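Local coordinates for similar to hydroxylamine oxidoreductase (Kuenenia stuttgartiensis, PDB 6H5L), which probably works as a multiheme c-type oxidoreductase, forming with a partner protein a reducing complex in an anammox bacterium, at residues D19-A22 and W23-A26; V166-N170 and H171-W175; Q499-A502 and A503-R507. One frame throughout, in Å; residues are numbered along the deposited sequence.

Contact 1. Residues D19-A22 and W23-A26; sequences DTPA and WYQA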
loop_
_atom_site.group_PDB
_atom_site.type_symbol
_atom_site.label_atom_id
_atom_site.label_comp_id
_atom_site.label_asym_id
_atom_site.label_seq_id
_atom_site.Cartn_x
_atom_site.Cartn_y
_atom_site.Cartn_z
ATOM N N ASP A 19 2.100 49.081 -32.425
ATOM C CA ASP A 19 1.078 50.114 -32.612
ATOM C C ASP A 19 1.267 51.275 -31.637
ATOM O O ASP A 19 0.303 51.879 -31.165
ATOM C CB ASP A 19 -0.332 49.524 -32.494
ATOM C CG ASP A 19 -0.633 48.504 -33.579
ATOM O OD1 ASP A 19 -0.283 48.771 -34.742
ATOM O OD2 ASP A 19 -1.202 47.435 -33.269
ATOM N N THR A 20 2.525 51.592 -31.329
ATOM C CA THR A 20 2.840 52.742 -30.502
ATOM C C THR A 20 3.683 53.731 -31.297
ATOM O O THR A 20 4.557 53.318 -32.066
ATOM C CB THR A 20 3.589 52.338 -29.224
ATOM O OG1 THR A 20 4.712 51.521 -29.568
ATOM C CG2 THR A 20 2.662 51.563 -28.294
ATOM N N PRO A 21 3.441 55.030 -31.148
ATOM C CA PRO A 21 4.197 56.015 -31.928
ATOM C C PRO A 21 5.664 56.046 -31.523
ATOM O O PRO A 21 6.057 55.596 -30.445
ATOM C CB PRO A 21 3.501 57.347 -31.620
ATOM C CG PRO A 21 2.646 57.104 -30.424
ATOM C CD PRO A 21 2.596 55.646 -30.113
ATOM N N ALA A 22 6.480 56.584 -32.434
ATOM C CA ALA A 22 7.923 56.602 -32.218
ATOM C C ALA A 22 8.301 57.429 -30.998
ATOM O O ALA A 22 9.276 57.103 -30.312
ATOM C CB ALA A 22 8.630 57.135 -33.465
ATOM N N TRP A 23 7.553 58.498 -30.710
ATOM C CA TRP A 23 7.824 59.271 -29.503
ATOM C C TRP A 23 7.559 58.448 -28.251
ATOM O O TRP A 23 8.252 58.612 -27.241
ATOM C CB TRP A 23 6.985 60.554 -29.487
ATOM C CG TRP A 23 5.545 60.356 -29.081
ATOM C CD1 TRP A 23 4.472 60.213 -29.912
ATOM C CD2 TRP A 23 5.029 60.288 -27.745
ATOM N NE1 TRP A 23 3.321 60.058 -29.176
ATOM C CE2 TRP A 23 3.636 60.098 -27.843
ATOM C CE3 TRP A 23 5.610 60.364 -26.474
ATOM C CZ2 TRP A 23 2.817 59.985 -26.721
ATOM C CZ3 TRP A 23 4.795 60.251 -25.362
ATOM C CH2 TRP A 23 3.414 60.064 -25.492
ATOM N N TYR A 24 6.562 57.560 -28.301
ATOM C CA TYR A 24 6.239 56.727 -27.148
ATOM C C TYR A 24 7.302 55.658 -26.927
ATOM O O TYR A 24 7.692 55.392 -25.784
ATOM C CB TYR A 24 4.859 56.094 -27.341
ATOM C CG TYR A 24 4.356 55.280 -26.167
ATOM C CD1 TYR A 24 4.670 53.932 -26.045
ATOM C CD2 TYR A 24 3.554 55.857 -25.190
ATOM C CE1 TYR A 24 4.210 53.182 -24.977
ATOM C CE2 TYR A 24 3.087 55.114 -24.117
ATOM C CZ TYR A 24 3.419 53.778 -24.017
ATOM O OH TYR A 24 2.961 53.029 -22.956
ATOM N N GLN A 25 7.784 55.035 -28.005
ATOM C CA GLN A 25 8.840 54.035 -27.866
ATOM C C GLN A 25 10.178 54.673 -27.523
ATOM O O GLN A 25 11.033 54.023 -26.909
ATOM C CB GLN A 25 8.970 53.212 -29.148
ATOM C CG GLN A 25 7.783 52.315 -29.439
ATOM C CD GLN A 25 8.060 51.330 -30.559
ATOM O OE1 GLN A 25 9.077 50.633 -30.553
ATOM N NE2 GLN A 25 7.158 51.269 -31.531
ATOM N N ALA A 26 10.384 55.933 -27.913
ATOM C CA ALA A 26 11.647 56.598 -27.616
ATOM C C ALA A 26 11.798 56.882 -26.128
ATOM O O ALA A 26 12.926 56.977 -25.631
ATOM C CB ALA A 26 11.762 57.895 -28.417
#
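W23 has its CG between the backbone N and the carbonyl carbon (chi1 79°), and this turns the indole back beside P21. The two side chains lie alongside each other and point the same way. P21 CB is 3.5 Å from W23 CD1, and P21 CG adds to the contact near W23 NE1. Y24 takes the other course. Its CG is anti to the backbone N (chi1 -176°), which lays the ring beside T20. There Y24 CD1 meets T20 CB at 3.7 Å and T20 CG2 at 3.8 Å. Y24 CB is 3.6 Å from P21 CD and also lies over the centre of one indole face. P21 is the N-cap of helix 22-28. Its carbonyl O takes a bond from Q25 N at 3.0 Å (160°) and a weak, strongly bent one from Y24 N. A22 O accepts A26 N at 2.9 Å. The extended side chain of Q25 crosses T20 at about a right angle, and Q25 NE2 makes a weak bond of 3.4 Å to T20 O. T20 OG1 bonds Y17 O and Y24 OH bonds E176, so both hydroxyls have partners outside the segments. The indole of W23 meets F417 edge-to-face. P21 thus does two jobs at this surface helix start: its ring packs on W23 and Y24, while its carbonyl caps the first turn.

Contact 2. Residues V166-N170 and H171-W175; sequences VGRPN and HLQSW. With HEC (heme c), chain H.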
loop_
_atom_site.group_PDB
_atom_site.type_symbol
_atom_site.label_atom_id
_atom_site.label_comp_id
_atom_site.label_asym_id
_atom_site.label_seq_id
_atom_site.Cartn_x
_atom_site.Cartn_y
_atom_site.Cartn_z
ATOM N N VAL A 166 -8.849 47.486 -24.218
ATOM C CA VAL A 166 -9.728 48.132 -23.244
ATOM C C VAL A 166 -9.096 49.356 -22.593
ATOM O O VAL A 166 -9.810 50.124 -21.926
ATOM C CB VAL A 166 -10.182 47.142 -22.147
ATOM C CG1 VAL A 166 -10.938 45.969 -22.758
ATOM C CG2 VAL A 166 -8.992 46.660 -21.330
ATOM N N GLY A 167 -7.792 49.567 -22.761
ATOM C CA GLY A 167 -7.136 50.738 -22.216
ATOM C C GLY A 167 -6.752 50.576 -20.758
ATOM O O GLY A 167 -6.962 49.538 -20.127
ATOM N N ARG A 168 -6.168 51.642 -20.216
ATOM C CA ARG A 168 -5.782 51.646 -18.813
ATOM C C ARG A 168 -7.022 51.609 -17.919
ATOM O O ARG A 168 -8.072 52.154 -18.275
ATOM C CB ARG A 168 -4.942 52.881 -18.491
ATOM C CG ARG A 168 -3.517 52.832 -19.031
ATOM C CD ARG A 168 -2.624 53.842 -18.322
ATOM N NE ARG A 168 -2.608 55.151 -18.967
ATOM C CZ ARG A 168 -2.312 56.286 -18.341
ATOM N NH1 ARG A 168 -2.028 56.276 -17.045
ATOM N NH2 ARG A 168 -2.313 57.433 -19.005
ATOM N N PRO A 169 -6.930 50.967 -16.743
ATOM C CA PRO A 169 -5.749 50.264 -16.229
ATOM C C PRO A 169 -5.599 48.843 -16.766
ATOM O O PRO A 169 -6.598 48.179 -17.043
ATOM C CB PRO A 169 -5.992 50.230 -14.710
ATOM C CG PRO A 169 -7.173 51.130 -14.460
ATOM C CD PRO A 169 -7.974 51.076 -15.715
ATOM N N ASN A 170 -4.355 48.392 -16.898
ATOM C CA ASN A 170 -4.043 47.027 -17.304
ATOM C C ASN A 170 -2.560 46.792 -17.049
ATOM O O ASN A 170 -1.817 47.713 -16.700
ATOM C CB ASN A 170 -4.415 46.761 -18.767
ATOM C CG ASN A 170 -3.763 47.741 -19.733
ATOM O OD1 ASN A 170 -2.590 48.090 -19.597
ATOM N ND2 ASN A 170 -4.528 48.184 -20.722
ATOM N N HIS A 171 -2.130 45.544 -17.243
ATOM C CA HIS A 171 -0.738 45.193 -16.984
ATOM C C HIS A 171 0.178 45.588 -18.134
ATOM O O HIS A 171 1.342 45.931 -17.900
ATOM C CB HIS A 171 -0.621 43.694 -16.710
ATOM C CG HIS A 171 -1.499 43.218 -15.597
ATOM N ND1 HIS A 171 -2.374 42.163 -15.736
ATOM C CD2 HIS A 171 -1.642 43.658 -14.324
ATOM C CE1 HIS A 171 -3.017 41.972 -14.598
ATOM N NE2 HIS A 171 -2.591 42.867 -13.724
ATOM N N LEU A 172 -0.320 45.543 -19.372
ATOM C CA LEU A 172 0.512 45.878 -20.526
ATOM C C LEU A 172 1.031 47.309 -20.439
ATOM O O LEU A 172 2.222 47.565 -20.649
ATOM C CB LEU A 172 -0.280 45.673 -21.818
ATOM C CG LEU A 172 0.416 46.102 -23.112
ATOM C CD1 LEU A 172 1.625 45.220 -23.404
ATOM C CD2 LEU A 172 -0.560 46.091 -24.279
ATOM N N GLN A 173 0.148 48.255 -20.122
ATOM C CA GLN A 173 0.503 49.664 -20.003
ATOM C C GLN A 173 0.774 50.064 -18.558
ATOM O O GLN A 173 0.514 51.208 -18.167
ATOM C CB GLN A 173 -0.603 50.534 -20.599
ATOM C CG GLN A 173 -1.169 49.995 -21.901
ATOM C CD GLN A 173 -2.272 50.867 -22.466
ATOM O OE1 GLN A 173 -3.285 50.368 -22.956
ATOM N NE2 GLN A 173 -2.077 52.179 -22.406
ATOM N N SER A 174 1.300 49.137 -17.754
ATOM C CA SER A 174 1.471 49.401 -16.330
ATOM C C SER A 174 2.609 50.381 -16.076
ATOM O O SER A 174 2.482 51.283 -15.240
ATOM C CB SER A 174 1.710 48.089 -15.584
ATOM O OG SER A 174 1.529 48.256 -14.191
ATOM N N TRP A 175 3.731 50.224 -16.782
ATOM C CA TRP A 175 4.847 51.139 -16.575
ATOM C C TRP A 175 4.546 52.523 -17.129
ATOM O O TRP A 175 5.108 53.515 -16.649
ATOM C CB TRP A 175 6.121 50.587 -17.210
ATOM C CG TRP A 175 7.347 51.270 -16.699
ATOM C CD1 TRP A 175 8.070 52.243 -17.325
ATOM C CD2 TRP A 175 7.982 51.047 -15.436
ATOM N NE1 TRP A 175 9.123 52.632 -16.533
ATOM C CE2 TRP A 175 9.091 51.913 -15.367
ATOM C CE3 TRP A 175 7.723 50.196 -14.357
ATOM C CZ2 TRP A 175 9.941 51.952 -14.263
ATOM C CZ3 TRP A 175 8.566 50.236 -13.263
ATOM C CH2 TRP A 175 9.662 51.108 -13.224
HETATM FE FE HEC H . -3.279 43.192 -11.873
HETATM C CHA HEC H . -4.482 46.040 -13.347
HETATM C CHB HEC H . -6.333 41.660 -12.348
HETATM C CHC HEC H . -2.034 40.241 -10.587
HETATM C CHD HEC H . -0.414 44.797 -10.913
HETATM N NA HEC H . -5.074 43.748 -12.683
HETATM C C1A HEC H . -5.350 44.974 -13.258
HETATM C C2A HEC H . -6.714 44.934 -13.748
HETATM C C3A HEC H . -7.222 43.731 -13.473
HETATM C C4A HEC H . -6.202 42.956 -12.796
HETATM C CMA HEC H . -8.648 43.247 -13.815
HETATM C CAA HEC H . -7.457 46.076 -14.468
HETATM C CBA HEC H . -8.259 46.875 -13.451
HETATM C CGA HEC H . -9.208 47.783 -14.181
HETATM O O1A HEC H . -9.572 48.835 -13.605
HETATM O O2A HEC H . -9.591 47.465 -15.336
HETATM N NB HEC H . -4.058 41.311 -11.490
HETATM C C1B HEC H . -5.316 40.869 -11.858
HETATM C C2B HEC H . -5.369 39.436 -11.643
HETATM C C3B HEC H . -4.186 39.046 -11.153
HETATM C C4B HEC H . -3.334 40.217 -11.050
HETATM C CMB HEC H . -6.602 38.541 -11.912
HETATM C CAB HEC H . -3.762 37.612 -10.759
HETATM C CBB HEC H . -3.725 36.651 -11.969
HETATM N NC HEC H . -1.573 42.627 -10.898
HETATM C C1C HEC H . -1.217 41.351 -10.509
HETATM C C2C HEC H . 0.208 41.346 -10.229
HETATM C C3C HEC H . 0.566 42.633 -10.099
HETATM C C4C HEC H . -0.488 43.445 -10.664
HETATM C CMC HEC H . 0.889 40.176 -9.482
HETATM C CAC HEC H . 1.950 43.200 -9.703
HETATM C CBC HEC H . 2.878 43.200 -10.932
HETATM N ND HEC H . -2.549 45.116 -12.115
HETATM C C1D HEC H . -1.346 45.563 -11.579
HETATM C C2D HEC H . -1.218 46.977 -11.833
HETATM C C3D HEC H . -2.492 47.370 -12.594
HETATM C C4D HEC H . -3.256 46.150 -12.723
HETATM C CMD HEC H . -0.040 47.880 -11.413
HETATM C CAD HEC H . -2.896 48.761 -13.121
HETATM C CBD HEC H . -1.827 49.317 -14.053
HETATM C CGD HEC H . -2.293 50.645 -14.580
HETATM O O1D HEC H . -2.429 50.784 -15.822
HETATM O O2D HEC H . -2.541 51.556 -13.749
#
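Q173 folds back over N170, and its side chain can be followed outward from the backbone. Its CB and CG both lie close to N170 OD1, with Q173 CB at 3.3 Å. CD passes beside the N170 amide, and the two amide planes are 49° apart. At the tip, Q173 OE1 receives a weak but straight bond from N170 ND2, 3.4 Å long. Q173 NE2 lies 3.7 Å from R168 CG, and its hydrogen bond goes to E176. The stronger link runs the other way. N170 OD1 accepts the backbone N of Q173 at 2.8 Å (161°), with the donor tilted from the carbonyl plane. The N170 amide thus holds Q173 by its backbone N and, weakly, by its tip, at the type I turn H171-S174 that leads into helix 174-180. N170 reaches it with CG between its own backbone N and carbonyl carbon (chi1 56°).

The turn also carries a heme ligand. H171 NE2 binds the heme iron at 2.0 Å, and H233 binds the same iron, so this is a bis-histidine heme c. N170 N donates to propionate oxygen O1D of that heme at 3.3 Å. R303 bonds the same heme and also takes the carbonyls of V166 and G167. P169, which follows a cis peptide bond, rests its ring against both propionates. R168 and P169 also touch a second heme. Two histidine ligands fill both axial sites of the iron, consistent with a heme that passes electrons along a multiheme chain.

Contact 3. Residues Q499-A502 and A503-R507; sequences QAEA and ARLRR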
loop_
_atom_site.group_PDB
_atom_site.type_symbol
_atom_site.label_atom_id
_atom_site.label_comp_id
_atom_site.label_asym_id
_atom_site.label_seq_id
_atom_site.Cartn_x
_atom_site.Cartn_y
_atom_site.Cartn_z
ATOM N N GLN A 499 -17.424 68.955 5.721
ATOM C CA GLN A 499 -18.404 69.971 6.090
ATOM C C GLN A 499 -17.906 70.825 7.248
ATOM O O GLN A 499 -18.079 72.050 7.243
ATOM C CB GLN A 499 -19.739 69.316 6.443
ATOM C CG GLN A 499 -20.447 68.670 5.265
ATOM C CD GLN A 499 -21.810 68.123 5.637
ATOM O OE1 GLN A 499 -22.238 68.218 6.787
ATOM N NE2 GLN A 499 -22.502 67.546 4.662
ATOM N N ALA A 500 -17.290 70.196 8.252
ATOM C CA ALA A 500 -16.768 70.950 9.387
ATOM C C ALA A 500 -15.654 71.892 8.956
ATOM O O ALA A 500 -15.554 73.019 9.456
ATOM C CB ALA A 500 -16.270 69.992 10.470
ATOM N N GLU A 501 -14.810 71.453 8.021
ATOM C CA GLU A 501 -13.735 72.311 7.536
ATOM C C GLU A 501 -14.280 73.445 6.676
ATOM O O GLU A 501 -13.804 74.583 6.769
ATOM C CB GLU A 501 -12.713 71.479 6.758
ATOM C CG GLU A 501 -11.534 72.272 6.215
ATOM C CD GLU A 501 -10.557 72.712 7.292
ATOM O OE1 GLU A 501 -10.781 72.400 8.482
ATOM O OE2 GLU A 501 -9.556 73.372 6.942
ATOM N N ALA A 502 -15.273 73.155 5.832
ATOM C CA ALA A 502 -15.904 74.213 5.050
ATOM C C ALA A 502 -16.561 75.244 5.957
ATOM O O ALA A 502 -16.413 76.453 5.745
ATOM C CB ALA A 502 -16.926 73.617 4.083
ATOM N N ALA A 503 -17.284 74.784 6.981
ATOM C CA ALA A 503 -17.866 75.709 7.947
ATOM C C ALA A 503 -16.791 76.428 8.750
ATOM O O ALA A 503 -16.991 77.576 9.160
ATOM C CB ALA A 503 -18.820 74.964 8.880
ATOM N N ARG A 504 -15.651 75.773 8.979
ATOM C CA ARG A 504 -14.557 76.410 9.706
ATOM C C ARG A 504 -13.922 77.522 8.881
ATOM O O ARG A 504 -13.587 78.586 9.415
ATOM C CB ARG A 504 -13.515 75.362 10.088
ATOM C CG ARG A 504 -12.714 75.678 11.334
ATOM C CD ARG A 504 -12.558 74.419 12.166
ATOM N NE ARG A 504 -12.185 73.275 11.339
ATOM C CZ ARG A 504 -12.525 72.018 11.607
ATOM N NH1 ARG A 504 -13.257 71.740 12.677
ATOM N NH2 ARG A 504 -12.142 71.039 10.798
ATOM N N LEU A 505 -13.749 77.294 7.577
ATOM C CA LEU A 505 -13.147 78.312 6.722
ATOM C C LEU A 505 -14.090 79.483 6.486
ATOM O O LEU A 505 -13.634 80.624 6.349
ATOM C CB LEU A 505 -12.721 77.692 5.392
ATOM C CG LEU A 505 -11.539 76.725 5.464
ATOM C CD1 LEU A 505 -11.367 75.984 4.148
ATOM C CD2 LEU A 505 -10.264 77.469 5.831
ATOM N N ARG A 506 -15.400 79.229 6.430
ATOM C CA ARG A 506 -16.353 80.327 6.304
ATOM C C ARG A 506 -16.466 81.103 7.610
ATOM O O ARG A 506 -16.659 82.325 7.598
ATOM C CB ARG A 506 -17.718 79.792 5.871
ATOM C CG ARG A 506 -17.688 79.050 4.551
ATOM C CD ARG A 506 -19.070 78.599 4.112
ATOM N NE ARG A 506 -19.010 77.884 2.840
ATOM C CZ ARG A 506 -18.984 78.476 1.650
ATOM N NH1 ARG A 506 -19.016 79.799 1.566
ATOM N NH2 ARG A 506 -18.923 77.748 0.543
ATOM N N ARG A 507 -16.349 80.409 8.744
ATOM C CA ARG A 507 -16.399 81.076 10.040
ATOM C C ARG A 507 -15.199 81.994 10.233
ATOM O O ARG A 507 -15.344 83.129 10.704
ATOM C CB ARG A 507 -16.464 80.033 11.155
ATOM C CG ARG A 507 -16.634 80.606 12.548
ATOM C CD ARG A 507 -16.661 79.493 13.582
ATOM N NE ARG A 507 -17.020 79.970 14.914
ATOM C CZ ARG A 507 -17.107 79.185 15.983
ATOM N NH1 ARG A 507 -16.858 77.887 15.877
ATOM N NH2 ARG A 507 -17.442 79.697 17.158
#
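E501 and R504, one turn apart on helix 480-513, form the close side of this contact. R504 NH2 reaches E501 OE1 at 3.0 Å (157°), nearly along the C-O axis of the carboxylate. The oxygen lies in the guanidinium plane. R504 NE adds a weak bond of 3.3 Å to the same E501 OE1. The carboxylate and guanidinium planes are 63° apart, so this is no flat two-oxygen pairing. Both side chains start with CG anti to the backbone N. E501 then bends at chi2 (72°), which brings its carboxylate round to the arginine. The carbonyl O of A500 sits over one guanidinium face. Backbone bonds from each residue to the one four places earlier underlie all this, among them R504 N to A500 O at 2.8 Å.

The pair continues across the assembly. R504 NH1 bridges E501 of the second subunit, and E501 OE2 is bridged by R504 of the third subunit. With an alanine in place of R504, E501 OE1 would probably lose its charged mate, and the link to E501 of the second subunit would go with it.

R506 forms the looser, exposed side. Its chain is extended from CG to NE and runs past A502 O. Its guanidinium goes out to D390 in a salt bridge. On the same side as R506, A502 packs on I383 and L387 of helix 356-389. The alternating charges join three copies of the helix, and each E501 carboxylate, buried in the assembly, meets arginines of two chains.

Contacts 1 and 2 are neighbours, while contact 3 stands apart. The centres of contacts 1 and 2 are about 16 Å apart and their nearest atoms about 5 Å, without touching. E176 ties them: its OE1 bonds Y24 of contact 1 and Q173 of contact 2. Contact 2 supplies an iron ligand, and its centre is about 6 Å from the centre of the chain. Contact 1 lies at the surface, with the Y24 side chain about 9 Å from a heme. The centre of contact 3 is about 36 Å from the centre of the chain, and its nearest atoms are about 29 Å from contact 2 and 37 Å from contact 1. It lies at a subunit interface, with salt bridges to two other copies.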